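Local coordinates for thermophilic dibenzothiophene desulfurization enzyme C from Paenibacillus sp., a protein that probably catalyses the FMNH2- and oxygen-dependent oxidation of dibenzothiophene to its sulfoxide and sulfone in the sulfur-removing pathway, in two crystal structures: PDB 5XDC (chain A, 1.58 Å), residues Gly39-Ala44 and Gln209-Ser214; PDB 5XDG (chain B, 1.75 Å), residues Gly39-Ala44 and Gln209-Ser214. One frame, after least-squares fit of the local backbone (RMSD 0.16 Å); residues are numbered along the deposited sequences.

Structure 1 (5XDC); sequences GGTPKA and QTDSGS. With IND (indole), chain C.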
loop_
_atom_site.group_PDB
_atom_site.type_symbol
_atom_site.label_atom_id
_atom_site.label_comp_id
_atom_site.label_asym_id
_atom_site.label_seq_id
_atom_site.Cartn_x
_atom_site.Cartn_y
_atom_site.Cartn_z
ATOM N N GLY A 39 28.079 18.678 6.405
ATOM C CA GLY A 39 27.520 18.720 7.733
ATOM C C GLY A 39 27.925 20.018 8.402
ATOM O O GLY A 39 28.222 21.023 7.742
ATOM N N GLY A 40 27.943 20.003 9.720
ATOM C CA GLY A 40 28.385 21.205 10.407
ATOM C C GLY A 40 27.348 22.319 10.378
ATOM O O GLY A 40 26.166 22.118 10.078
ATOM N N THR A 41 27.821 23.528 10.691
ATOM C CA THR A 41 26.926 24.637 10.979
ATOM C C THR A 41 26.790 25.531 9.756
ATOM O O THR A 41 27.805 26.062 9.272
ATOM C CB THR A 41 27.459 25.431 12.168
ATOM O OG1 THR A 41 27.636 24.544 13.285
ATOM C CG2 THR A 41 26.499 26.557 12.553
ATOM N N PRO A 42 25.594 25.732 9.229
ATOM C CA PRO A 42 25.406 26.607 8.059
ATOM C C PRO A 42 25.304 28.068 8.476
ATOM O O PRO A 42 24.257 28.709 8.416
ATOM C CB PRO A 42 24.102 26.072 7.462
ATOM C CG PRO A 42 23.326 25.666 8.655
ATOM C CD PRO A 42 24.319 25.116 9.650
ATOM N N LYS A 43 26.433 28.596 8.937
ATOM C CA LYS A 43 26.451 29.909 9.573
ATOM C C LYS A 43 25.991 30.998 8.607
ATOM O O LYS A 43 25.190 31.868 8.968
ATOM C CB LYS A 43 27.863 30.187 10.093
ATOM C CG LYS A 43 28.115 31.609 10.563
ATOM C CD LYS A 43 27.194 31.991 11.676
ATOM C CE LYS A 43 27.614 33.332 12.288
ATOM N NZ LYS A 43 26.559 33.899 13.171
ATOM N N ALA A 44 26.489 30.974 7.370
ATOM C CA ALA A 44 26.125 32.023 6.420
ATOM C C ALA A 44 24.624 32.058 6.199
ATOM O O ALA A 44 24.013 33.134 6.147
ATOM C CB ALA A 44 26.838 31.808 5.092
ATOM N N GLN A 209 22.804 19.405 8.698
ATOM C CA GLN A 209 23.245 20.726 9.139
ATOM C C GLN A 209 22.352 21.319 10.233
ATOM O O GLN A 209 22.301 22.539 10.398
ATOM C CB GLN A 209 23.344 21.682 7.946
ATOM C CG GLN A 209 24.499 21.327 7.007
ATOM C CD GLN A 209 24.950 22.497 6.157
ATOM O OE1 GLN A 209 24.196 23.012 5.319
ATOM N NE2 GLN A 209 26.185 22.942 6.381
ATOM N N THR A 210 21.693 20.470 11.019
ATOM C CA THR A 210 20.833 20.943 12.097
ATOM C C THR A 210 21.551 21.018 13.438
ATOM O O THR A 210 20.928 21.412 14.429
ATOM C CB THR A 210 19.591 20.055 12.244
ATOM O OG1 THR A 210 19.964 18.715 12.596
ATOM C CG2 THR A 210 18.768 20.071 10.944
ATOM N N ASP A 211 22.828 20.644 13.501
ATOM C CA ASP A 211 23.600 20.638 14.748
ATOM C C ASP A 211 22.798 20.095 15.930
ATOM O O ASP A 211 22.649 20.730 16.981
ATOM C CB ASP A 211 24.139 22.027 15.032
ATOM C CG ASP A 211 25.498 22.236 14.410
ATOM O OD1 ASP A 211 26.471 21.587 14.871
ATOM O OD2 ASP A 211 25.572 23.028 13.474
ATOM N N SER A 212 22.317 18.863 15.755
ATOM C CA SER A 212 21.465 18.203 16.729
ATOM C C SER A 212 22.253 17.258 17.623
ATOM O O SER A 212 21.706 16.277 18.139
ATOM C CB SER A 212 20.330 17.471 16.017
ATOM O OG SER A 212 19.476 18.401 15.379
ATOM N N GLY A 213 23.526 17.555 17.821
ATOM C CA GLY A 213 24.328 16.854 18.794
ATOM C C GLY A 213 24.042 17.247 20.230
ATOM O O GLY A 213 22.944 17.707 20.552
ATOM N N SER A 214 25.027 17.069 21.103
ATOM C CA SER A 214 24.812 17.216 22.531
ATOM C C SER A 214 25.345 18.557 23.036
ATOM O O SER A 214 26.130 19.244 22.377
ATOM C CB SER A 214 25.461 16.060 23.298
ATOM O OG SER A 214 26.848 16.030 23.083
HETATM N N1 IND C . 17.222 15.204 13.354
HETATM C C2 IND C . 17.511 16.395 13.870
HETATM C C3 IND C . 16.968 16.336 15.026
HETATM C C4 IND C . 15.635 14.837 16.509
HETATM C C5 IND C . 15.063 13.561 16.516
HETATM C C6 IND C . 15.189 12.712 15.397
HETATM C C7 IND C . 15.888 13.141 14.273
HETATM C C8 IND C . 16.461 14.398 14.258
HETATM C C9 IND C . 16.322 15.261 15.400
HETATM O O HOH W 1 25.156 20.128 11.897
#
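Thr-41 and Asp-211 join two parts of an acyl-CoA dehydrogenase-like fold. Residues 39-44 run from the end of helix 16-38 into helix 43-52. Residues 209-214 lie in the loop before strand 215-217. Thr-210 and Ser-212 of this loop line the indole pocket.

Direct hydrogen bonds cross the contact. Thr-41 OG1 donates to Asp-211 OD2 at 2.6 Å, and the two side chains cross at about a right angle. Gln-209 NE2 donates to Gly-39 O at 3.1 Å, from above the carbonyl plane. The extended Gln-209 chain carries its amide there. Water 1 donates to Gly-40 O and accepts from Asp-211 N.

Pro-42 packs against Gln-209 by van der Waals contact, its ring sliding past that side chain. Its CD lies 3.4 Å from Gln-209 O, a buried oxygen with no hydrogen-bond partner in the model. Pro-42 also touches Leu-87 and Leu-90 of helix 85-104.

At the pocket, Ser-212 OG lies 2.8 Å from Thr-210 OG1 and 3.2 Å from indole C2. Ser-160, which contacts FMN when that cofactor is bound, is hydrogen-bonded to Ser-212 OG.

What differs
The bound group is the main difference. Indole is bound in structure 1 and touches Thr-210(A) and Ser-212(A). In structure 2 indole is absent, and FMN occupies this place wholly or in part, so neither site is empty. Ser-212(B) touches the FMN. The side chains of Thr-210(B) and Ser-212(B) stand where those of Thr-210(A) and Ser-212(A) do, within the error. The CA atoms that can be compared coincide as well, and water 1 and water 2 share one place.

The side chain that moves is Asp-211(A), though two crystals cannot tell whether the bound group causes it. Its chi1 goes from -90° to -67° in Asp-211(B), within one rotamer. The CG atoms stand 0.9 Å apart after superposition, and the place of OD1 of Asp-211(A) is left. Thr-41(A) keeps its place, and its hydroxyl keeps a hydrogen bond to the carboxylate. OD2 comes nearer the proline: it is 4.5 Å from Asp-211(A) OD2 to Pro-42(A) CD, and 3.8 Å from Asp-211(B) OD2 to Pro-42(B) CD. OD2 also draws closer to a backbone oxygen, from 4.5 Å between Asp-211(A) OD2 and Gln-209(A) O to 3.8 Å between Asp-211(B) OD2 and Gln-209(B) O.

Structure 2 (5XDG); sequences GGTPKA and QTDSGS.
Thr-41 and Asp-211 meet through a hydroxyl and a carboxylate. Direct hydrogen bonds cross the contact. Thr-41 OG1 donates to Asp-211 OD1 at 2.8 Å, and the two side chains cross at about a right angle. Gln-209 NE2 donates to Gly-39 O at 3.2 Å, from above the carbonyl plane. The extended Gln-209 chain carries its amide there. Water 2 accepts from Asp-211 N and donates weakly to Gly-40 O.

Pro-42 packs against Gln-209 by van der Waals contact, its ring sliding past that side chain. Its CD lies 3.3 Å from Gln-209 O, a buried oxygen with no hydrogen-bond partner in the model. Pro-42 also touches Leu-87 and Leu-90 of helix 85-104.

At the pocket, Ser-212 OG lies 2.7 Å from Thr-210 OG1. Ser-212 touches the bound FMN. Ser-160, which binds FMN, is hydrogen-bonded to Ser-212 OG.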
loop_
_atom_site.group_PDB
_atom_site.type_symbol
_atom_site.label_atom_id
_atom_site.label_comp_id
_atom_site.label_asym_id
_atom_site.label_seq_id
_atom_site.Cartn_x
_atom_site.Cartn_y
_atom_site.Cartn_z
ATOM N N GLY B 39 28.222 18.776 6.275
ATOM C CA GLY B 39 27.690 18.768 7.623
ATOM C C GLY B 39 28.039 20.060 8.352
ATOM O O GLY B 39 28.302 21.100 7.748
ATOM N N GLY B 40 28.050 19.980 9.676
ATOM C CA GLY B 40 28.422 21.154 10.441
ATOM C C GLY B 40 27.420 22.296 10.331
ATOM O O GLY B 40 26.310 22.152 9.831
ATOM N N THR B 41 27.861 23.481 10.805
ATOM C CA THR B 41 26.912 24.570 11.037
ATOM C C THR B 41 26.761 25.427 9.786
ATOM O O THR B 41 27.764 25.896 9.238
ATOM C CB THR B 41 27.373 25.433 12.209
ATOM O OG1 THR B 41 27.597 24.597 13.356
ATOM C CG2 THR B 41 26.328 26.496 12.554
ATOM N N PRO B 42 25.433 25.673 9.258
ATOM C CA PRO B 42 25.267 26.556 8.093
ATOM C C PRO B 42 25.213 28.015 8.532
ATOM O O PRO B 42 24.183 28.683 8.485
ATOM C CB PRO B 42 23.949 26.053 7.493
ATOM C CG PRO B 42 23.150 25.657 8.700
ATOM C CD PRO B 42 24.141 25.117 9.710
ATOM N N LYS B 43 26.365 28.521 8.979
ATOM C CA LYS B 43 26.422 29.846 9.596
ATOM C C LYS B 43 25.976 30.927 8.624
ATOM O O LYS B 43 25.135 31.770 8.958
ATOM C CB LYS B 43 27.841 30.119 10.113
ATOM C CG LYS B 43 28.090 31.538 10.675
ATOM C CD LYS B 43 27.121 31.896 11.807
ATOM C CE LYS B 43 27.582 33.161 12.553
ATOM N NZ LYS B 43 26.399 33.923 13.122
ATOM N N ALA B 44 26.517 30.917 7.402
ATOM C CA ALA B 44 26.140 31.939 6.438
ATOM C C ALA B 44 24.630 31.973 6.231
ATOM O O ALA B 44 24.028 33.052 6.171
ATOM C CB ALA B 44 26.867 31.711 5.110
ATOM N N GLN B 209 22.799 19.411 8.714
ATOM C CA GLN B 209 23.210 20.739 9.158
ATOM C C GLN B 209 22.303 21.313 10.247
ATOM O O GLN B 209 22.209 22.538 10.396
ATOM C CB GLN B 209 23.292 21.704 7.979
ATOM C CG GLN B 209 24.480 21.404 7.046
ATOM C CD GLN B 209 24.915 22.610 6.236
ATOM O OE1 GLN B 209 24.186 23.083 5.359
ATOM N NE2 GLN B 209 26.107 23.126 6.540
ATOM N N THR B 210 21.640 20.449 11.023
ATOM C CA THR B 210 20.776 20.920 12.099
ATOM C C THR B 210 21.508 21.091 13.422
ATOM O O THR B 210 20.928 21.642 14.366
ATOM C CB THR B 210 19.581 19.971 12.307
ATOM O OG1 THR B 210 20.043 18.676 12.697
ATOM C CG2 THR B 210 18.767 19.849 11.029
ATOM N N ASP B 211 22.760 20.640 13.513
ATOM C CA ASP B 211 23.555 20.767 14.735
ATOM C C ASP B 211 22.832 20.158 15.938
ATOM O O ASP B 211 22.924 20.659 17.061
ATOM C CB ASP B 211 23.923 22.228 15.005
ATOM C CG ASP B 211 24.881 22.798 13.960
ATOM O OD1 ASP B 211 26.048 22.355 13.907
ATOM O OD2 ASP B 211 24.469 23.696 13.196
ATOM N N SER B 212 22.108 19.065 15.704
ATOM C CA SER B 212 21.389 18.382 16.777
ATOM C C SER B 212 22.279 17.423 17.559
ATOM O O SER B 212 21.882 16.292 17.839
ATOM C CB SER B 212 20.177 17.648 16.200
ATOM O OG SER B 212 19.461 18.469 15.298
ATOM N N GLY B 213 23.494 17.848 17.910
ATOM C CA GLY B 213 24.359 17.077 18.778
ATOM C C GLY B 213 24.020 17.317 20.237
ATOM O O GLY B 213 22.933 17.786 20.582
ATOM N N SER B 214 24.980 17.007 21.103
ATOM C CA SER B 214 24.786 17.064 22.544
ATOM C C SER B 214 25.365 18.352 23.135
ATOM O O SER B 214 26.184 19.041 22.517
ATOM C CB SER B 214 25.424 15.843 23.209
ATOM O OG SER B 214 26.813 15.817 22.943
HETATM O O HOH W 2 25.202 20.031 11.872
#